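Local coordinates for protein iron aquisition yersiniabactin synthesis enzyme, YbtT (PDB 6BA9) that acts as a low-specificity type II thioesterase that maintains production of the metallophore yersiniabactin in pathogenic enterobacteria, at residues A[5-10]-A[41-46]. The protein carries 1 engineered substitution. Sequence-based numbering, arbitrary orientation.
Sequences PLWPAR and CALSLV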
loop_
_atom_site.group_PDB
_atom_site.type_symbol
_atom_site.label_atom_id
_atom_site.label_comp_id
_atom_site.label_asym_id
_atom_site.label_seq_id
_atom_site.Cartn_x
_atom_site.Cartn_y
_atom_site.Cartn_z
ATOM N N PRO A 5 13.342 -1.026 7.894
ATOM C CA PRO A 5 13.906 -2.047 7.006
ATOM C C PRO A 5 13.408 -3.438 7.365
ATOM O O PRO A 5 13.351 -3.808 8.541
ATOM C CB PRO A 5 15.415 -1.925 7.260
ATOM C CG PRO A 5 15.506 -1.434 8.655
ATOM C CD PRO A 5 14.339 -0.501 8.843
ATOM N N LEU A 6 13.029 -4.213 6.344
ATOM C CA LEU A 6 12.668 -5.619 6.515
ATOM C C LEU A 6 13.715 -6.554 5.937
ATOM O O LEU A 6 14.075 -7.553 6.577
ATOM C CB LEU A 6 11.310 -5.936 5.875
ATOM C CG LEU A 6 10.065 -5.196 6.385
ATOM C CD1 LEU A 6 8.804 -5.721 5.734
ATOM C CD2 LEU A 6 9.946 -5.288 7.899
ATOM N N TRP A 7 14.202 -6.272 4.732
ATOM C CA TRP A 7 15.297 -7.026 4.125
ATOM C C TRP A 7 16.427 -6.083 3.753
ATOM O O TRP A 7 16.183 -5.004 3.202
ATOM C CB TRP A 7 14.917 -7.728 2.806
ATOM C CG TRP A 7 13.763 -8.644 2.807
ATOM C CD1 TRP A 7 13.218 -9.311 3.868
ATOM C CD2 TRP A 7 12.981 -8.994 1.670
ATOM N NE1 TRP A 7 12.146 -10.049 3.450
ATOM C CE2 TRP A 7 11.977 -9.871 2.104
ATOM C CE3 TRP A 7 13.038 -8.649 0.318
ATOM C CZ2 TRP A 7 11.032 -10.407 1.239
ATOM C CZ3 TRP A 7 12.095 -9.168 -0.535
ATOM C CH2 TRP A 7 11.106 -10.048 -0.074
ATOM N N PRO A 8 17.674 -6.487 3.956
ATOM C CA PRO A 8 18.781 -5.779 3.332
ATOM C C PRO A 8 18.944 -6.266 1.903
ATOM O O PRO A 8 18.511 -7.364 1.540
ATOM C CB PRO A 8 19.968 -6.226 4.188
ATOM C CG PRO A 8 19.630 -7.640 4.493
ATOM C CD PRO A 8 18.136 -7.693 4.670
ATOM N N ALA A 9 19.557 -5.429 1.075
ATOM C CA ALA A 9 19.896 -5.880 -0.259
ATOM C C ALA A 9 20.887 -7.033 -0.160
ATOM O O ALA A 9 21.697 -7.104 0.771
ATOM C CB ALA A 9 20.521 -4.740 -1.062
ATOM N N ARG A 10 20.814 -7.951 -1.116
ATOM C CA ARG A 10 21.797 -9.025 -1.164
ATOM C C ARG A 10 22.217 -9.293 -2.599
ATOM O O ARG A 10 21.624 -8.800 -3.567
ATOM C CB ARG A 10 21.293 -10.311 -0.498
ATOM C CG ARG A 10 20.201 -11.011 -1.258
ATOM C CD ARG A 10 19.796 -12.297 -0.559
ATOM N NE ARG A 10 18.792 -13.046 -1.292
ATOM C CZ ARG A 10 18.126 -14.079 -0.786
ATOM N NH1 ARG A 10 18.356 -14.473 0.458
ATOM N NH2 ARG A 10 17.224 -14.715 -1.514
ATOM N N CYS A 41 16.401 -7.373 -3.667
ATOM C CA CYS A 41 16.350 -5.957 -3.352
ATOM C C CYS A 41 16.276 -5.760 -1.847
ATOM O O CYS A 41 15.804 -6.628 -1.113
ATOM C CB CYS A 41 15.089 -5.344 -3.975
ATOM S SG CYS A 41 13.534 -6.180 -3.556
ATOM N N ALA A 42 16.729 -4.593 -1.393
ATOM C CA ALA A 42 16.341 -4.114 -0.079
ATOM C C ALA A 42 14.831 -3.930 -0.068
ATOM O O ALA A 42 14.217 -3.645 -1.100
ATOM C CB ALA A 42 17.036 -2.791 0.239
ATOM N N LEU A 43 14.229 -4.165 1.096
ATOM C CA LEU A 43 12.792 -4.040 1.293
ATOM C C LEU A 43 12.539 -3.278 2.583
ATOM O O LEU A 43 13.051 -3.654 3.645
ATOM C CB LEU A 43 12.118 -5.400 1.412
ATOM C CG LEU A 43 10.626 -5.418 1.759
ATOM C CD1 LEU A 43 9.765 -4.753 0.680
ATOM C CD2 LEU A 43 10.147 -6.852 1.960
ATOM N N SER A 44 11.749 -2.215 2.489
ATOM C CA SER A 44 11.331 -1.457 3.658
ATOM C C SER A 44 9.817 -1.361 3.687
ATOM O O SER A 44 9.160 -1.386 2.639
ATOM C CB SER A 44 11.938 -0.070 3.658
ATOM O OG SER A 44 13.368 -0.121 3.656
ATOM N N LEU A 45 9.276 -1.243 4.901
ATOM C CA LEU A 45 7.848 -1.105 5.147
ATOM C C LEU A 45 7.582 0.286 5.710
ATOM O O LEU A 45 8.305 0.759 6.602
ATOM C CB LEU A 45 7.380 -2.160 6.166
ATOM C CG LEU A 45 5.889 -2.169 6.500
ATOM C CD1 LEU A 45 5.050 -2.632 5.330
ATOM C CD2 LEU A 45 5.645 -3.057 7.733
ATOM N N VAL A 46 6.545 0.930 5.201
ATOM C CA VAL A 46 6.134 2.258 5.657
ATOM C C VAL A 46 5.203 2.102 6.858
ATOM O O VAL A 46 4.258 1.310 6.818
ATOM C CB VAL A 46 5.436 3.025 4.524
ATOM C CG1 VAL A 46 5.037 4.420 4.983
ATOM C CG2 VAL A 46 6.334 3.124 3.309
HETATM O O HOH W 1 15.702 -2.233 3.871
#
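L6 and W7 both face L43 in a classic beta bulge: strands 3-7 and 42-46 pair antiparallel, and the extra residue L6 shifts the register by one between the non-hydrogen-bonded pair P5-S44 and the hydrogen-bonded pair W7-L43. Both amides donate to one carbonyl: L6 N to L43 O at 2.8 Å, tilted 18° from the carbonyl plane, and W7 N to L43 O at 3.1 Å, in that plane on a lone pair. L43 N donates back to W7 O (3.0 Å). The CG of L43 lies anti to its backbone N (chi1 174°). L43 CD2 lies over one face of the W7 ring, 3.5 Å from the centre of the six-membered part, a CH-pi contact almost on the ring normal, while C41 O meets the ring edge in plane. W7 NE1 bonds to W33 O, so the indole is held by its edge as well as its face. L6 CD1 reaches L45 CB at 3.9 Å, with W33 and Q34 of helix 31-34 also against L6. A water donates to W7 O and also hydrogen-bonds S44 OG, on the face carrying P5 and S44, where H16 NE2 is a second partner of OG. Two amide bonds to L43 O and the indole packed on L43 thus join outermost strand 3-7 to the alpha/beta-hydrolase sheet.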